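Local coordinates for alpha-1,6-mannanase (Bacteroides thetaiotaomicron, PDB 4V1S), which probably hydrolyses alpha-1,6-linked mannose chains, as a glycoside hydrolase family 76 enzyme of a gut bacterium that uses polysaccharides, at residues Asn232-Thr235 against Val236-Leu240; Asp328-Asn332 against Thr333-Thr337; Leu172-Ser175 against Leu176-Glu179; Leu287-Ala290 against Lys291-Ala295. One frame throughout, in Å; residues are numbered along the deposited sequence.

Contact 1: Asn232-Thr235 against Val236-Leu240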
loop_
_atom_site.group_PDB
_atom_site.type_symbol
_atom_site.label_atom_id
_atom_site.label_comp_id
_atom_site.label_asym_id
_atom_site.label_seq_id
_atom_site.Cartn_x
_atom_site.Cartn_y
_atom_site.Cartn_z
ATOM N N ASN A 232 17.296 -4.696 0.064
ATOM C CA ASN A 232 17.473 -3.768 -1.050
ATOM C C ASN A 232 18.609 -4.164 -1.984
ATOM O O ASN A 232 18.444 -4.178 -3.202
ATOM C CB ASN A 232 17.721 -2.357 -0.580
ATOM C CG ASN A 232 17.773 -1.386 -1.742
ATOM O OD1 ASN A 232 16.839 -1.325 -2.548
ATOM N ND2 ASN A 232 18.877 -0.657 -1.864
ATOM N N ASP A 233 19.761 -4.480 -1.404
ATOM C CA ASP A 233 20.921 -4.904 -2.209
ATOM C C ASP A 233 20.534 -6.079 -3.119
ATOM O O ASP A 233 20.839 -6.078 -4.312
ATOM C CB ASP A 233 22.076 -5.303 -1.303
ATOM C CG ASP A 233 22.791 -4.118 -0.692
ATOM O OD1 ASP A 233 22.503 -2.955 -1.043
ATOM O OD2 ASP A 233 23.647 -4.366 0.175
ATOM N N TRP A 234 19.835 -7.071 -2.560
ATOM C CA TRP A 234 19.390 -8.222 -3.359
ATOM C C TRP A 234 18.424 -7.787 -4.466
ATOM O O TRP A 234 18.508 -8.249 -5.615
ATOM C CB TRP A 234 18.737 -9.301 -2.475
ATOM C CG TRP A 234 18.288 -10.497 -3.251
ATOM C CD1 TRP A 234 19.026 -11.625 -3.561
ATOM C CD2 TRP A 234 17.012 -10.688 -3.864
ATOM N NE1 TRP A 234 18.279 -12.490 -4.318
ATOM C CE2 TRP A 234 17.038 -11.943 -4.519
ATOM C CE3 TRP A 234 15.832 -9.946 -3.885
ATOM C CZ2 TRP A 234 15.933 -12.452 -5.190
ATOM C CZ3 TRP A 234 14.733 -10.450 -4.562
ATOM C CH2 TRP A 234 14.797 -11.680 -5.223
ATOM N N THR A 235 17.470 -6.936 -4.097
ATOM C CA THR A 235 16.427 -6.535 -5.018
ATOM C C THR A 235 17.002 -5.737 -6.193
ATOM O O THR A 235 16.660 -5.982 -7.357
ATOM C CB THR A 235 15.349 -5.753 -4.280
ATOM O OG1 THR A 235 14.895 -6.528 -3.147
ATOM C CG2 THR A 235 14.171 -5.474 -5.195
ATOM N N VAL A 236 17.885 -4.808 -5.895
ATOM C CA VAL A 236 18.582 -4.025 -6.954
ATOM C C VAL A 236 19.411 -4.944 -7.889
ATOM O O VAL A 236 19.440 -4.776 -9.110
ATOM C CB VAL A 236 19.423 -2.894 -6.302
ATOM C CG1 VAL A 236 20.384 -2.270 -7.292
ATOM C CG2 VAL A 236 18.477 -1.851 -5.690
ATOM N N GLU A 237 20.072 -5.932 -7.310
ATOM C CA GLU A 237 20.942 -6.833 -8.081
ATOM C C GLU A 237 20.129 -7.749 -9.013
ATOM O O GLU A 237 20.595 -8.090 -10.109
ATOM C CB GLU A 237 21.790 -7.655 -7.114
ATOM C CG GLU A 237 22.652 -8.725 -7.750
ATOM C CD GLU A 237 23.741 -8.179 -8.670
ATOM O OE1 GLU A 237 24.097 -6.985 -8.541
ATOM O OE2 GLU A 237 24.207 -8.932 -9.495
ATOM N N ASN A 238 18.907 -8.118 -8.583
ATOM C CA ASN A 238 18.109 -9.144 -9.279
ATOM C C ASN A 238 16.871 -8.677 -10.029
ATOM O O ASN A 238 16.474 -9.318 -11.004
ATOM C CB ASN A 238 17.690 -10.226 -8.277
ATOM C CG ASN A 238 18.862 -11.071 -7.851
ATOM O OD1 ASN A 238 19.237 -11.985 -8.565
ATOM N ND2 ASN A 238 19.477 -10.742 -6.711
ATOM N N LEU A 239 16.228 -7.606 -9.543
ATOM C CA LEU A 239 14.936 -7.231 -10.079
ATOM C C LEU A 239 14.811 -5.798 -10.600
ATOM O O LEU A 239 13.737 -5.400 -11.044
ATOM C CB LEU A 239 13.828 -7.531 -9.066
ATOM C CG LEU A 239 13.643 -9.022 -8.782
ATOM C CD1 LEU A 239 12.879 -9.269 -7.489
ATOM C CD2 LEU A 239 12.959 -9.695 -9.982
ATOM N N LEU A 240 15.901 -5.042 -10.566
ATOM C CA LEU A 240 15.907 -3.682 -11.113
ATOM C C LEU A 240 16.420 -3.701 -12.541
ATOM O O LEU A 240 17.501 -4.229 -12.805
ATOM C CB LEU A 240 16.767 -2.767 -10.264
ATOM C CG LEU A 240 16.925 -1.302 -10.710
ATOM C CD1 LEU A 240 15.616 -0.566 -10.573
ATOM C CD2 LEU A 240 17.984 -0.616 -9.878
#
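The amide of Asn-238 lies over one face of the Trp-234 indole, its plane turned 28° from that of the ring. ND2 sits above the pyrrole part, near the rim, and is 3.2 Å from Trp-234 NE1; both are donors, so this is packing and not a bond. The indole N-H goes instead to the backbone O of Leu-183. Further along the same face, Asn-238 CB makes a CH-pi contact 4.3 Å from the centroid of the six-membered ring. With CG anti to the backbone N (chi1 -179°), the indole is carried along the helix toward the residues that follow, which is how Asn-238 comes to face it. Asn-238 ND2 donates to Trp-234 O at 2.9 Å, nearly in its own amide plane, and Asn-238 N reaches the same oxygen at 3.0 Å. At the far end of the indole, Leu-239 CD1 meets Trp-234 CZ3 at 3.7 Å. On another flank, Val-236 CG2 touches Asn-232 OD1, which is taken up by Trp-274 NE1. A leucine in place of Trp-234 would probably leave the Asn-238 amide without the flat surface it rests on and Leu-183 O without its indole donor. Trp-234 O thus grips Asn-238 twice near the end of helix 222-239: the ND2 bond and the indole face would hold the amide's rotation, while the N bond holds only the backbone.

Contact 2: Asp328-Asn332 against Thr333-Thr337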
loop_
_atom_site.group_PDB
_atom_site.type_symbol
_atom_site.label_atom_id
_atom_site.label_comp_id
_atom_site.label_asym_id
_atom_site.label_seq_id
_atom_site.Cartn_x
_atom_site.Cartn_y
_atom_site.Cartn_z
ATOM N N ASP A 328 7.313 15.801 1.192
ATOM C CA ASP A 328 7.877 15.741 2.554
ATOM C C ASP A 328 9.419 15.898 2.555
ATOM O O ASP A 328 10.010 16.462 3.495
ATOM C CB ASP A 328 7.545 14.401 3.233
ATOM C CG ASP A 328 6.074 14.203 3.477
ATOM O OD1 ASP A 328 5.309 15.187 3.436
ATOM O OD2 ASP A 328 5.683 13.023 3.717
ATOM N N THR A 329 10.058 15.401 1.500
ATOM C CA THR A 329 11.510 15.407 1.365
ATOM C C THR A 329 12.083 16.772 0.965
ATOM O O THR A 329 13.037 17.232 1.591
ATOM C CB THR A 329 11.964 14.325 0.355
ATOM O OG1 THR A 329 11.520 13.041 0.816
ATOM C CG2 THR A 329 13.487 14.285 0.191
ATOM N N ASP A 330 11.516 17.390 -0.076
ATOM C CA ASP A 330 12.096 18.598 -0.653
ATOM C C ASP A 330 11.214 19.858 -0.613
ATOM O O ASP A 330 11.685 20.955 -0.954
ATOM C CB ASP A 330 12.637 18.324 -2.059
ATOM C CG ASP A 330 11.558 18.097 -3.100
ATOM O OD1 ASP A 330 10.369 18.388 -2.853
ATOM O OD2 ASP A 330 11.929 17.630 -4.199
ATOM N N LYS A 331 9.987 19.692 -0.132
ATOM C CA LYS A 331 8.991 20.767 0.020
ATOM C C LYS A 331 8.693 21.503 -1.264
ATOM O O LYS A 331 8.220 22.646 -1.239
ATOM C CB LYS A 331 9.416 21.743 1.111
ATOM C CG LYS A 331 9.442 21.104 2.479
ATOM C CD LYS A 331 8.030 20.749 2.928
ATOM C CE LYS A 331 8.012 19.489 3.765
ATOM N NZ LYS A 331 8.877 19.601 4.981
ATOM N N ASN A 332 8.920 20.826 -2.390
ATOM C CA ASN A 332 8.573 21.374 -3.685
ATOM C C ASN A 332 7.113 21.055 -3.993
ATOM O O ASN A 332 6.738 19.904 -4.120
ATOM C CB ASN A 332 9.485 20.790 -4.765
ATOM C CG ASN A 332 9.320 21.469 -6.096
ATOM O OD1 ASN A 332 8.322 22.122 -6.373
ATOM N ND2 ASN A 332 10.305 21.283 -6.957
ATOM N N THR A 333 6.292 22.096 -4.122
ATOM C CA THR A 333 4.862 21.903 -4.314
ATOM C C THR A 333 4.507 21.294 -5.673
ATOM O O THR A 333 3.379 20.862 -5.843
ATOM C CB THR A 333 4.057 23.223 -4.122
ATOM O OG1 THR A 333 4.510 24.209 -5.056
ATOM C CG2 THR A 333 4.192 23.752 -2.687
ATOM N N VAL A 334 5.443 21.248 -6.632
ATOM C CA VAL A 334 5.194 20.529 -7.890
ATOM C C VAL A 334 4.702 19.098 -7.624
ATOM O O VAL A 334 3.854 18.567 -8.351
ATOM C CB VAL A 334 6.444 20.478 -8.805
ATOM C CG1 VAL A 334 7.523 19.535 -8.267
ATOM C CG2 VAL A 334 6.046 20.024 -10.210
ATOM N N TRP A 335 5.244 18.469 -6.590
ATOM C CA TRP A 335 4.859 17.091 -6.266
ATOM C C TRP A 335 3.394 17.028 -5.817
ATOM O O TRP A 335 2.692 16.109 -6.169
ATOM C CB TRP A 335 5.739 16.529 -5.155
ATOM C CG TRP A 335 7.196 16.491 -5.480
ATOM C CD1 TRP A 335 8.176 17.135 -4.811
ATOM C CD2 TRP A 335 7.834 15.756 -6.536
ATOM N NE1 TRP A 335 9.400 16.879 -5.390
ATOM C CE2 TRP A 335 9.219 16.017 -6.441
ATOM C CE3 TRP A 335 7.375 14.900 -7.551
ATOM C CZ2 TRP A 335 10.154 15.440 -7.305
ATOM C CZ3 TRP A 335 8.299 14.336 -8.409
ATOM C CH2 TRP A 335 9.675 14.622 -8.292
ATOM N N LEU A 336 2.938 18.039 -5.087
ATOM C CA LEU A 336 1.520 18.101 -4.667
ATOM C C LEU A 336 0.633 18.430 -5.859
ATOM O O LEU A 336 -0.441 17.893 -5.990
ATOM C CB LEU A 336 1.334 19.104 -3.553
ATOM C CG LEU A 336 2.147 18.795 -2.315
ATOM C CD1 LEU A 336 1.757 19.772 -1.236
ATOM C CD2 LEU A 336 1.978 17.328 -1.902
ATOM N N THR A 337 1.105 19.277 -6.762
ATOM C CA THR A 337 0.367 19.525 -7.971
ATOM C C THR A 337 0.035 18.256 -8.730
ATOM O O THR A 337 -1.088 18.080 -9.209
ATOM C CB THR A 337 1.121 20.521 -8.882
ATOM O OG1 THR A 337 1.262 21.758 -8.181
ATOM C CG2 THR A 337 0.363 20.766 -10.170
HETATM O O HOH W 1 7.576 24.756 -3.940
#
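Three side-chain oxygens and one backbone carbonyl organise the turn between Asp-330 and Trp-335. The first group of bonds is made by the Asp-330 carboxylate. Trp-335 NE1 donates to Asp-330 OD2 at 2.9 Å, and the bond is fairly straight, with the N-H...O angle 165°. The carboxylate stands at the indole edge, its plane 23° from the ring plane, and OD2 receives the N-H on its syn lone pair. The other oxygen, Asp-330 OD1, accepts from Asn-332 N at 2.9 Å, met from above the carboxylate plane; this is an Asx turn. Asp-330 CG sits between its backbone N and carbonyl carbon (chi1 71°), which leaves the carboxylate facing both donors.

The second group lies at the start of the next helix. Asn-332 OD1 takes the N-H of Val-334 at 3.0 Å, a capping bond approached from above the carbonyl plane. Separately, Asn-332 O accepts from Trp-335 N at 3.2 Å, a backbone turn bond. One water joins in: it accepts from Thr-333 N at 3.0 Å and gives a weak bond to Lys-331 O.

The third group is packing. Val-334 CG1 lies against the Asn-332 amide, 3.4 Å from Asn-332 CG, and the Trp-335 indole continues onto Leu-294 and Glu-298 of helix 284-301. Lys-331, with positive phi, is where the chain leaves helix 313-330. The whole is a short connection between two consecutive helices, 313-330 and 334-350, in which an Asx turn leaves the first and the Asn-332 side chain makes a capping bond at the start of the second.

Contact 3: Leu172-Ser175 against Leu176-Glu179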
loop_
_atom_site.group_PDB
_atom_site.type_symbol
_atom_site.label_atom_id
_atom_site.label_comp_id
_atom_site.label_asym_id
_atom_site.label_seq_id
_atom_site.Cartn_x
_atom_site.Cartn_y
_atom_site.Cartn_z
ATOM N N LEU A 172 5.533 -7.724 10.474
ATOM C CA LEU A 172 6.850 -7.559 9.849
ATOM C C LEU A 172 7.721 -8.793 10.141
ATOM O O LEU A 172 8.434 -9.271 9.253
ATOM C CB LEU A 172 7.525 -6.271 10.264
ATOM C CG LEU A 172 8.911 -6.064 9.635
ATOM C CD1 LEU A 172 8.865 -6.208 8.106
ATOM C CD2 LEU A 172 9.492 -4.725 10.041
ATOM N N ALA A 173 7.655 -9.335 11.357
ATOM C CA ALA A 173 8.428 -10.551 11.657
ATOM C C ALA A 173 7.990 -11.691 10.740
ATOM O O ALA A 173 8.812 -12.514 10.267
ATOM C CB ALA A 173 8.266 -10.946 13.094
ATOM N N PHE A 174 6.701 -11.740 10.447
ATOM C CA PHE A 174 6.243 -12.726 9.509
ATOM C C PHE A 174 6.855 -12.512 8.141
ATOM O O PHE A 174 7.377 -13.450 7.526
ATOM C CB PHE A 174 4.722 -12.828 9.439
ATOM C CG PHE A 174 4.259 -13.956 8.548
ATOM C CD1 PHE A 174 4.363 -15.259 8.976
ATOM C CD2 PHE A 174 3.871 -13.731 7.243
ATOM C CE1 PHE A 174 4.029 -16.309 8.132
ATOM C CE2 PHE A 174 3.530 -14.764 6.403
ATOM C CZ PHE A 174 3.602 -16.060 6.849
ATOM N N SER A 175 6.773 -11.296 7.632
ATOM C CA SER A 175 7.364 -11.003 6.302
ATOM C C SER A 175 8.861 -11.378 6.291
ATOM O O SER A 175 9.384 -11.942 5.316
ATOM C CB SER A 175 7.181 -9.540 5.929
ATOM O OG SER A 175 5.821 -9.189 5.800
ATOM N N LEU A 176 9.563 -11.024 7.368
ATOM C CA LEU A 176 11.002 -11.299 7.411
ATOM C C LEU A 176 11.326 -12.796 7.496
ATOM O O LEU A 176 12.436 -13.226 7.093
ATOM C CB LEU A 176 11.671 -10.553 8.575
ATOM C CG LEU A 176 11.835 -9.059 8.363
ATOM C CD1 LEU A 176 12.153 -8.376 9.689
ATOM C CD2 LEU A 176 12.886 -8.700 7.314
ATOM N N SER A 177 10.351 -13.600 7.942
ATOM C CA SER A 177 10.559 -15.037 8.016
ATOM C C SER A 177 10.500 -15.625 6.590
ATOM O O SER A 177 10.883 -16.782 6.383
ATOM C CB SER A 177 9.525 -15.742 8.902
ATOM O OG SER A 177 8.231 -15.857 8.290
ATOM N N GLY A 178 10.038 -14.839 5.605
ATOM C CA GLY A 178 10.015 -15.334 4.214
ATOM C C GLY A 178 11.321 -15.087 3.466
ATOM O O GLY A 178 11.445 -15.452 2.307
ATOM N N GLU A 179 12.268 -14.450 4.117
ATOM C CA GLU A 179 13.608 -14.196 3.569
ATOM C C GLU A 179 14.531 -15.371 3.894
ATOM O O GLU A 179 14.612 -15.839 5.034
ATOM C CB GLU A 179 14.243 -12.936 4.186
ATOM C CG GLU A 179 15.523 -12.497 3.495
ATOM C CD GLU A 179 16.305 -11.402 4.197
ATOM O OE1 GLU A 179 15.872 -10.921 5.273
ATOM O OE2 GLU A 179 17.361 -10.995 3.646
#
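Ser-177 OG lies obliquely to the Phe-174 ring, 4.0 Å from Phe-174 CD1. The ring's stacking partner is Tyr-142, from helix 142-159, and Arg-140 and Glu-191 of nearby loops also touch Phe-174. The second flat group is the Phe-174 peptide carbonyl: Ser-177 OG donates to Phe-174 O at 2.7 Å, in the carbonyl plane and on a lone pair. Ser-177 OG lies between its own backbone N and carbonyl carbon (chi1 74°), a torsion that folds the hydroxyl back over the preceding turn. Ser-177 N adds weak bonds to Ala-173 O and Phe-174 O.

Elsewhere on the helix, Leu-176 CD1 rests 4.0 Å from Leu-172 CG, the two side chains crossing at a slant, while the Leu-176 CG stem passes 3.5 Å from Leu-172 O. Beyond this pair, Leu-176 leans on Thr-208, Ala-227 and Ile-231, and Leu-172 on Ser-211, Leu-215 and Tyr-224, all of helices 202-219 and 222-239. A serine at Leu-176 is likely to leave a gap beside Thr-208, Ala-227 and Ile-231 and take away the branch that Leu-172 CG rests on. Past the last turn, Gly-178 N closes on Ser-175 O at 3.0 Å, from well above the carbonyl plane. In chemical terms, Phe-174 O near the end of helix 162-177 takes a side-chain hydroxyl beside a weak bond from Ser-177 N, while the leucines supply an apolar seam.

Contact 4: Leu287-Ala290 against Lys291-Ala295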
loop_
_atom_site.group_PDB
_atom_site.type_symbol
_atom_site.label_atom_id
_atom_site.label_comp_id
_atom_site.label_asym_id
_atom_site.label_seq_id
_atom_site.Cartn_x
_atom_site.Cartn_y
_atom_site.Cartn_z
ATOM N N LEU A 287 18.531 8.679 -2.656
ATOM C CA LEU A 287 17.729 9.755 -3.223
ATOM C C LEU A 287 17.819 9.744 -4.741
ATOM O O LEU A 287 16.802 9.902 -5.418
ATOM C CB LEU A 287 18.146 11.116 -2.673
ATOM C CG LEU A 287 17.336 12.336 -3.129
ATOM C CD1 LEU A 287 15.869 12.243 -2.715
ATOM C CD2 LEU A 287 17.959 13.604 -2.565
ATOM N N SER A 288 19.029 9.564 -5.281
ATOM C CA SER A 288 19.200 9.516 -6.728
ATOM C C SER A 288 18.387 8.369 -7.345
ATOM O O SER A 288 17.736 8.558 -8.371
ATOM C CB SER A 288 20.688 9.381 -7.115
ATOM O OG SER A 288 21.398 10.526 -6.674
ATOM N N GLN A 289 18.415 7.196 -6.708
ATOM C CA GLN A 289 17.676 6.051 -7.191
ATOM C C GLN A 289 16.167 6.311 -7.148
ATOM O O GLN A 289 15.447 6.031 -8.122
ATOM C CB GLN A 289 18.032 4.807 -6.388
ATOM C CG GLN A 289 17.359 3.553 -6.907
ATOM C CD GLN A 289 17.815 3.187 -8.300
ATOM O OE1 GLN A 289 18.986 2.832 -8.518
ATOM N NE2 GLN A 289 16.903 3.279 -9.266
ATOM N N ALA A 290 15.692 6.873 -6.047
ATOM C CA ALA A 290 14.267 7.209 -5.909
ATOM C C ALA A 290 13.827 8.171 -7.014
ATOM O O ALA A 290 12.790 7.970 -7.645
ATOM C CB ALA A 290 13.998 7.801 -4.547
ATOM N N LYS A 291 14.636 9.202 -7.265
ATOM C CA LYS A 291 14.290 10.190 -8.274
ATOM C C LYS A 291 14.279 9.573 -9.671
ATOM O O LYS A 291 13.405 9.862 -10.472
ATOM C CB LYS A 291 15.252 11.369 -8.223
ATOM C CG LYS A 291 15.031 12.288 -7.044
ATOM C CD LYS A 291 16.098 13.375 -7.058
ATOM C CE LYS A 291 15.971 14.321 -5.896
ATOM N NZ LYS A 291 17.044 15.359 -5.966
ATOM N N ALA A 292 15.258 8.716 -9.957
ATOM C CA ALA A 292 15.330 8.074 -11.273
ATOM C C ALA A 292 14.143 7.151 -11.535
ATOM O O ALA A 292 13.531 7.181 -12.617
ATOM C CB ALA A 292 16.639 7.311 -11.435
ATOM N N THR A 293 13.835 6.305 -10.551
ATOM C CA THR A 293 12.710 5.399 -10.673
ATOM C C THR A 293 11.353 6.143 -10.729
ATOM O O THR A 293 10.489 5.780 -11.530
ATOM C CB THR A 293 12.735 4.378 -9.542
ATOM O OG1 THR A 293 13.937 3.602 -9.639
ATOM C CG2 THR A 293 11.506 3.468 -9.532
ATOM N N LEU A 294 11.206 7.194 -9.940
ATOM C CA LEU A 294 9.987 7.995 -9.973
ATOM C C LEU A 294 9.806 8.694 -11.349
ATOM O O LEU A 294 8.725 8.669 -11.909
ATOM C CB LEU A 294 9.951 8.987 -8.834
ATOM C CG LEU A 294 8.710 9.833 -8.740
ATOM C CD1 LEU A 294 7.425 9.038 -8.578
ATOM C CD2 LEU A 294 8.905 10.804 -7.591
ATOM N N ALA A 295 10.853 9.249 -11.917
ATOM C CA ALA A 295 10.733 9.863 -13.226
ATOM C C ALA A 295 10.313 8.852 -14.286
ATOM O O ALA A 295 9.466 9.140 -15.125
ATOM C CB ALA A 295 12.044 10.549 -13.616
#
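Leu-287 starts the contact, its isobutyl group crossed at a slant by the end of the Lys-291 side chain, with Leu-287 CG 3.7 Å from Lys-291 CE. The lysine is extended beyond CG and runs back along the helix, so that its methylenes first pass Leu-287 O and its last carbon then reaches the leucine branch. Leu-287 also packs on Leu-275. Ser-288 contributes its carbonyl, which accepts from Ala-292 N at 2.9 Å. Gln-289 carries the polar exchange: its NE2 donates to Thr-293 OG1 at 3.0 Å, with the hydroxyl close to the amide plane. A bend at chi2 (64°) brings the amide round to the next turn. Both groups also bind Asn-245, Gln-289 NE2 through OD1 of that residue and Thr-293 OG1 through its backbone O. Main-chain Gln-289 O meets Thr-293 N at 2.9 Å. Last comes Ala-290, whose O accepts from Leu-294 N at 2.9 Å while its methyl group packs on Leu-275 of helix 264-281. The regular i to i+4 ladder is that of an alpha helix; here helix 284-301 sits between helices 264-281 and 313-330, consistent with the (alpha/alpha)6 barrel of family 76.

In the fold
Along the chain the order is contact 3, contact 1, contact 4, contact 2, on helices 162-177, 222-239 and 284-301 and on the turn from helix 313-330 into 334-350. Contacts 1 and 4 have centres about 15 Å apart and meet where Leu-240 CD2 lies 3.8 Å from Gln-289 OE1. Contacts 4 and 2, with centres about 14 Å apart, touch through Leu-294 CD2 and Trp-335 CZ3 at 3.7 Å. Contact 3 stands off, its nearest atoms about 6 Å from contact 1, and its centre is about 33 Å from that of contact 2. The contacts thus mark several helices spread along a mostly helical hydrolase: packing joins 1, 4 and 2, while contact 3 leans on helix 222-239.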